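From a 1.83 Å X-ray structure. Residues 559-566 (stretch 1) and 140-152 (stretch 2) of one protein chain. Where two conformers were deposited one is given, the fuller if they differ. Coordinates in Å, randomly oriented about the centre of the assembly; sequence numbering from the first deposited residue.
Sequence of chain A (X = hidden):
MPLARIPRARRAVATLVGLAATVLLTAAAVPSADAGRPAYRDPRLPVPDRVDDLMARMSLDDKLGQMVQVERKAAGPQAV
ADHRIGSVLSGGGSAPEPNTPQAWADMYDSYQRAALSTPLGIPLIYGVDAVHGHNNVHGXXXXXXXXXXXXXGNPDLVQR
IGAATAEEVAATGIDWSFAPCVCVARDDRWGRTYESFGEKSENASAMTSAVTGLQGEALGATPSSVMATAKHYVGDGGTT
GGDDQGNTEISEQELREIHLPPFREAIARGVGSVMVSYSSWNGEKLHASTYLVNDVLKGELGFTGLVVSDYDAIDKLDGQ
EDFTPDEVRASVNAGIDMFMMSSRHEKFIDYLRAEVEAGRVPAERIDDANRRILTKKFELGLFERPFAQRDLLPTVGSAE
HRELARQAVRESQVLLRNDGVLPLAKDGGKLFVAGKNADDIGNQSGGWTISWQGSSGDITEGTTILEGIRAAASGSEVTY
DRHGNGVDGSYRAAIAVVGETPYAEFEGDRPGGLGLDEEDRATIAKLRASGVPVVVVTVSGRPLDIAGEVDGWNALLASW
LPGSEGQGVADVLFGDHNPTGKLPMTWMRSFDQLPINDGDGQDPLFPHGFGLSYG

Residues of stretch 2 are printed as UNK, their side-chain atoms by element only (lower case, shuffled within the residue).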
ATOM      1  N   SER A 559       8.164  10.773 -12.139  0.51 10.97           N
ATOM      2  CA  SER A 559       6.734  10.814 -11.868  0.51 12.21           C
ATOM      3  C   SER A 559       6.257   9.710 -10.941  0.51 10.69           C
ATOM      4  O   SER A 559       5.113   9.773 -10.475  0.51  9.97           O
ATOM      5  CB  SER A 559       5.935  10.743 -13.179  0.51 11.85           C
ATOM      6  OG  SER A 559       6.136  11.917 -13.945  0.51 12.14           O
ATOM      7  N   TRP A 560       7.091   8.711 -10.670  1.00 12.88           N
ATOM      8  CA  TRP A 560       6.774   7.584  -9.760  1.00 12.19           C
ATOM      9  C   TRP A 560       5.582   6.822 -10.362  1.00 13.34           C
ATOM     10  O   TRP A 560       5.598   6.526 -11.566  1.00 11.18           O
ATOM     11  CB  TRP A 560       6.587   8.081  -8.338  1.00 11.30           C
ATOM     12  CG  TRP A 560       7.641   9.046  -7.930  1.00 11.15           C
ATOM     13  CD1 TRP A 560       7.479  10.372  -7.666  1.00 10.04           C
ATOM     14  CD2 TRP A 560       9.044   8.772  -7.785  1.00 13.77           C
ATOM     15  NE1 TRP A 560       8.695  10.946  -7.353  1.00 12.11           N
ATOM     16  CE2 TRP A 560       9.670   9.982  -7.412  1.00 12.15           C
ATOM     17  CE3 TRP A 560       9.824   7.618  -7.915  1.00 10.90           C
ATOM     18  CZ2 TRP A 560      11.047  10.070  -7.161  1.00 11.34           C
ATOM     19  CZ3 TRP A 560      11.195   7.708  -7.677  1.00 11.98           C
ATOM     20  CH2 TRP A 560      11.790   8.931  -7.303  1.00 13.70           C
ATOM     21  N   LEU A 561       4.571   6.457  -9.565  1.00 11.51           N
ATOM     22  CA  LEU A 561       3.385   5.741 -10.041  1.00 12.04           C
ATOM     23  C   LEU A 561       2.177   6.577  -9.656  1.00  8.49           C
ATOM     24  O   LEU A 561       1.573   6.361  -8.589  1.00 11.86           O
ATOM     25  CB  LEU A 561       3.300   4.335  -9.445  1.00 10.24           C
ATOM     26  CG  LEU A 561       4.536   3.479  -9.715  1.00 13.20           C
ATOM     27  CD1 LEU A 561       4.543   2.224  -8.824  1.00  8.57           C
ATOM     28  CD2 LEU A 561       4.624   3.124 -11.196  1.00 12.95           C
ATOM     29  N   PRO A 562       1.788   7.543 -10.498  1.00 10.82           N
ATOM     30  CA  PRO A 562       0.886   8.611 -10.037  1.00 12.25           C
ATOM     31  C   PRO A 562      -0.565   8.210  -9.875  1.00 12.95           C
ATOM     32  O   PRO A 562      -1.312   8.950  -9.226  1.00 13.81           O
ATOM     33  CB  PRO A 562       1.030   9.692 -11.126  1.00 12.81           C
ATOM     34  CG  PRO A 562       1.522   8.962 -12.332  1.00 11.98           C
ATOM     35  CD  PRO A 562       2.375   7.825 -11.818  1.00 11.98           C
ATOM     36  N   GLY A 563      -0.998   7.087 -10.438  1.00 11.98           N
ATOM     37  CA  GLY A 563      -2.365   6.659 -10.232  1.00 12.06           C
ATOM     38  C   GLY A 563      -3.318   7.076 -11.337  1.00 14.20           C
ATOM     39  O   GLY A 563      -2.917   7.222 -12.494  1.00 13.33           O
ATOM     40  N   SER A 564      -4.588   7.272 -10.996  1.00  9.65           N
ATOM     41  CA  SER A 564      -5.587   7.493 -12.035  1.00 11.94           C
ATOM     42  C   SER A 564      -5.561   8.901 -12.619  1.00 13.92           C
ATOM     43  O   SER A 564      -6.042   9.090 -13.737  1.00 11.93           O
ATOM     44  CB  SER A 564      -6.987   7.180 -11.493  1.00 11.31           C
ATOM     45  OG  SER A 564      -7.230   7.878 -10.293  1.00 13.20           O
ATOM     46  N   GLU A 565      -4.999   9.889 -11.923  1.00 11.58           N
ATOM     47  CA  GLU A 565      -5.111  11.277 -12.381  1.00 15.24           C
ATOM     48  C   GLU A 565      -3.822  11.720 -13.080  1.00 10.80           C
ATOM     49  O   GLU A 565      -3.054  12.548 -12.588  1.00 12.72           O
ATOM     50  CB  GLU A 565      -5.475  12.187 -11.212  1.00 14.44           C
ATOM     51  CG  GLU A 565      -6.724  11.719 -10.458  1.00 16.14           C
ATOM     52  CD  GLU A 565      -7.859  11.306 -11.396  1.00 18.73           C
ATOM     53  OE1 GLU A 565      -8.198  12.078 -12.320  1.00 17.00           O
ATOM     54  OE2 GLU A 565      -8.415  10.204 -11.216  1.00 15.55           O
ATOM     55  N   GLY A 566      -3.618  11.174 -14.283  1.00 10.03           N
ATOM     56  CA  GLY A 566      -2.399  11.467 -15.029  1.00 11.29           C
ATOM     57  C   GLY A 566      -2.228  12.928 -15.393  1.00 18.49           C
ATOM     58  O   GLY A 566      -1.096  13.366 -15.663  1.00 14.41           O
ATOM     59  N   UNK A 140     -12.899   3.268  -8.424  1.00 10.54           N
ATOM     60  CA  UNK A 140     -12.401   3.968  -7.253  1.00 14.34           C
ATOM     61  C   UNK A 140     -11.216   4.847  -7.630  1.00 13.63           C
ATOM     62  O   UNK A 140     -10.469   4.544  -8.563  1.00 14.67           O
ATOM     63  c   UNK A 140     -11.981   2.970  -6.173  1.00 12.57           C
ATOM     64  N   UNK A 141     -11.047   5.936  -6.886  1.00 12.03           N
ATOM     65  CA  UNK A 141      -9.918   6.839  -7.088  1.00 15.61           C
ATOM     66  C   UNK A 141      -8.605   6.117  -6.812  1.00 14.07           C
ATOM     67  O   UNK A 141      -8.465   5.453  -5.783  1.00 11.83           O
ATOM     68  o   UNK A 141     -11.370   8.579  -6.227  1.00 15.21           O
ATOM     69  c   UNK A 141     -10.045   8.038  -6.149  1.00 15.27           C
ATOM     70  c   UNK A 141      -9.034   9.113  -6.504  1.00 11.19           C
ATOM     71  N   UNK A 142      -7.634   6.261  -7.713  1.00 13.47           N
ATOM     72  CA  UNK A 142      -6.323   5.636  -7.534  1.00 13.24           C
ATOM     73  C   UNK A 142      -5.298   6.736  -7.279  1.00 16.32           C
ATOM     74  O   UNK A 142      -4.993   7.545  -8.167  1.00 13.86           O
ATOM     75  c   UNK A 142      -7.198   2.725  -7.801  1.00 10.17           C
ATOM     76  c   UNK A 142      -5.929   4.765  -8.733  1.00 10.11           C
ATOM     77  c   UNK A 142      -4.532   4.160  -8.515  1.00 11.21           C
ATOM     78  c   UNK A 142      -6.991   3.672  -8.980  1.00 12.66           C
ATOM     79  N   UNK A 143      -4.763   6.761  -6.060  1.00 16.18           N
ATOM     80  CA  UNK A 143      -3.820   7.768  -5.601  1.00 13.94           C
ATOM     81  C   UNK A 143      -2.400   7.359  -5.962  1.00 13.32           C
ATOM     82  O   UNK A 143      -2.140   6.187  -6.259  1.00 11.96           O
ATOM     83  c   UNK A 143      -3.967   7.965  -4.082  1.00 15.58           C
ATOM     84  c   UNK A 143      -7.841   9.608  -3.148  1.00 17.62           C
ATOM     85  c   UNK A 143      -7.623   8.247  -3.040  1.00 17.43           C
ATOM     86  c   UNK A 143      -6.815  10.456  -3.538  1.00 17.52           C
ATOM     87  c   UNK A 143      -5.323   8.549  -3.727  1.00 15.57           C
ATOM     88  o   UNK A 143      -9.083  10.123  -2.856  1.00 17.15           O
ATOM     89  c   UNK A 143      -5.561   9.921  -3.826  1.00 12.07           C
ATOM     90  c   UNK A 143      -6.372   7.727  -3.343  1.00 14.23           C
ATOM     91  N   UNK A 144      -1.462   8.308  -5.997  1.00 11.43           N
ATOM     92  CA  UNK A 144      -0.055   7.935  -6.184  1.00 11.23           C
ATOM     93  C   UNK A 144       0.370   6.909  -5.142  1.00 12.97           C
ATOM     94  O   UNK A 144      -0.086   6.936  -3.994  1.00 12.03           O
ATOM     95  c   UNK A 144      -0.310  10.312  -6.413  1.00 13.67           C
ATOM     96  c   UNK A 144       0.692   9.261  -6.003  1.00 11.26           C
ATOM     97  c   UNK A 144      -1.638   9.769  -5.904  1.00 13.25           C
ATOM     98  N   UNK A 145       1.230   5.985  -5.555  1.00 12.23           N
ATOM     99  CA  UNK A 145       1.789   5.069  -4.574  1.00 13.10           C
ATOM    100  C   UNK A 145       2.672   5.828  -3.580  1.00 13.54           C
ATOM    101  O   UNK A 145       3.053   6.991  -3.788  1.00 12.13           O
ATOM    102  n   UNK A 145       0.656   1.123  -6.620  1.00 10.75           N
ATOM    103  c   UNK A 145       0.401   1.034  -5.322  1.00  9.87           C
ATOM    104  c   UNK A 145       1.490   2.195  -6.837  1.00 11.13           C
ATOM    105  n   UNK A 145       1.030   2.019  -4.706  1.00 11.17           N
ATOM    106  c   UNK A 145       2.575   3.949  -5.256  1.00 12.79           C
ATOM    107  c   UNK A 145       1.738   2.762  -5.632  1.00 14.66           C
ATOM    108  N   UNK A 146       2.995   5.137  -2.485  1.00 13.14           N
ATOM    109  CA  UNK A 146       3.631   5.774  -1.333  1.00 10.53           C
ATOM    110  C   UNK A 146       4.929   6.500  -1.692  1.00 10.79           C
ATOM    111  O   UNK A 146       5.213   7.566  -1.133  1.00 12.52           O
ATOM    112  c   UNK A 146       2.649   4.400   0.554  1.00 15.69           C
ATOM    113  n   UNK A 146       2.733   3.390   1.421  1.00 13.81           N
ATOM    114  c   UNK A 146       3.897   4.731  -0.242  1.00  9.36           C
ATOM    115  o   UNK A 146       1.629   5.059   0.403  1.00 12.31           O
ATOM    116  N   UNK A 147       5.742   5.944  -2.591  1.00 12.64           N
ATOM    117  CA  UNK A 147       7.035   6.577  -2.856  1.00  9.85           C
ATOM    118  C   UNK A 147       6.831   7.998  -3.381  1.00 12.54           C
ATOM    119  O   UNK A 147       7.474   8.943  -2.911  1.00 10.34           O
ATOM    120  c   UNK A 147       7.898   5.711  -3.801  1.00  9.65           C
ATOM    121  c   UNK A 147       9.271   6.357  -4.026  1.00 11.44           C
ATOM    122  c   UNK A 147      10.237   5.494  -4.824  1.00 15.45           C
ATOM    123  c   UNK A 147       7.211   5.471  -5.160  1.00 10.08           C
ATOM    124  N   UNK A 148       5.883   8.184  -4.310  1.00  9.29           N
ATOM    125  CA  UNK A 148       5.569   9.530  -4.769  1.00 12.46           C
ATOM    126  C   UNK A 148       4.962  10.394  -3.680  1.00 11.91           C
ATOM    127  O   UNK A 148       5.265  11.587  -3.581  1.00 10.79           O
ATOM    128  N   UNK A 149       4.101   9.804  -2.837  1.00 10.91           N
ATOM    129  CA  UNK A 149       3.584  10.541  -1.689  1.00 10.00           C
ATOM    130  C   UNK A 149       4.715  11.002  -0.774  1.00 12.31           C
ATOM    131  O   UNK A 149       4.683  12.124  -0.258  1.00 11.37           O
ATOM    132  c   UNK A 149       0.685  10.537  -2.451  1.00  9.92           C
ATOM    133  c   UNK A 149       1.317   9.309  -1.730  1.00 10.15           C
ATOM    134  c   UNK A 149       0.264   8.595  -0.833  1.00 12.12           C
ATOM    135  c   UNK A 149       2.575   9.683  -0.923  1.00  9.57           C
ATOM    136  N   UNK A 150       5.725  10.153  -0.560  1.00 10.96           N
ATOM    137  CA  UNK A 150       6.875  10.583   0.225  1.00 11.48           C
ATOM    138  C   UNK A 150       7.603  11.736  -0.436  1.00 13.25           C
ATOM    139  O   UNK A 150       8.068  12.661   0.234  1.00 13.16           O
ATOM    140  N   UNK A 151       7.691  11.704  -1.767  1.00 10.30           N
ATOM    141  CA  UNK A 151       8.317  12.791  -2.515  1.00 13.53           C
ATOM    142  C   UNK A 151       7.587  14.115  -2.343  1.00 13.72           C
ATOM    143  O   UNK A 151       8.215  15.170  -2.469  1.00 16.67           O
ATOM    144  c   UNK A 151       8.399  12.419  -3.996  1.00 14.60           C
ATOM    145  N   UNK A 152       6.287  14.096  -2.020  1.00 13.95           N
ATOM    146  CA  UNK A 152       5.584  15.364  -1.818  1.00 15.84           C
ATOM    147  C   UNK A 152       6.081  16.107  -0.592  1.00 15.95           C
ATOM    148  O   UNK A 152       5.923  17.331  -0.525  1.00 15.64           O
ATOM    149  c   UNK A 152       3.512  14.285  -2.762  1.00 10.75           C
ATOM    150  c   UNK A 152       4.077  15.156  -1.648  1.00 16.64           C
ATOM    151  o   UNK A 152       3.835  14.546  -0.369  1.00 14.40           O
TER
HETATM  152  O   HOH W   1      -3.872   9.851  -9.150  1.00 11.65           O
HETATM  153  O   HOH W   2       3.896   7.344  -6.662  1.00 12.48           O

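Position 140 carries a single side-chain carbon; its CA-to-CB bond points away from stretch 1, and the carbon makes no contact. It is Ala140. At position 141 one carbon bears an oxygen and a second carbon, the branched pattern of a threonine, and the methyl end comes near Ser564 OG; this is Thr141, its CG2 4.4 Å from Ser564 OG and its CA-to-CB bond sideways to the contact.

Position 142 has four carbons, forked at the first with one arm two carbons long, and the forking carbon lies near Ser564 OG, which defines Ile142. Its CB is 3.7 Å from Ser564 OG, while its backbone pairs with Ser564 in both directions: Ile142 N donates to Ser564 OG (3.1 Å), and Ser564 N donates to Ile142 O (2.9 Å).

Position 143 shows one carbon leading to a six-carbon ring with a terminal oxygen. This is Tyr143, whose CA-to-CB bond points away, so that its backbone carries the approach to stretch 1. At 144 three carbons close onto the backbone nitrogen, one of them against Pro562 O, giving Pro144; its CG lies 3.3 Å from Pro562 O, and its CA makes a CA-H...O contact with Leu561 O (3.3 Å).

Position 145 bears a carbon and a five-membered ring of three carbons and two nitrogens, the ring packing on the Leu561 side chain, hence His145. Its CD2 is 3.6 Å from Leu561 CD1, and its N donates to Leu561 O (3.1 Å), just before the helix begins. Position 146, two carbons with the second holding an oxygen and a nitrogen, does not reach stretch 1; with its nitrogen an amide donor elsewhere in the structure, it is Asn146.

Position 147 repeats the four-carbon fork of 142, with a carbon over one face of the Trp560 ring. Ile147 extends with both chi angles t, placing CG1 over that face and CD1 3.7 Å from Trp560 CZ3. Position 148 has no side-chain atoms, and its backbone meets the Trp560 ring: Gly148 brings its CA to 3.6 Å from Trp560 CD1, where a CB would sit tightly against Trp560 CB.

At 149 four carbons fork at the second, identifying Leu149, which makes no contact. Position 150, without side-chain atoms, is Gly150. The lone carbon at 151 approaches Trp560 NE1 and is that of Ala151, its CB 3.7 Å from Trp560 NE1. Position 152, a carbon bearing an oxygen and a carbon, is Thr152; its OG1 donates to Leu149 O (2.6 Å).

The contact thus joins a polar backbone seam to an apolar patch. Water 1 reinforces the seam by donating to Ile142 O and Pro562 O, and water 2 links His145 O with Leu561 N. The absence of a CB at Gly563 lets the backbones come close, since one would clash with Ile142 O and Tyr143 O; its backbone angles alone also call for glycine, as a CB would be jammed against the carbonyl O of the residue before. Trp560 packs against the helix.

Stretch 2 (140-152) ATIYPHNIGLGAT
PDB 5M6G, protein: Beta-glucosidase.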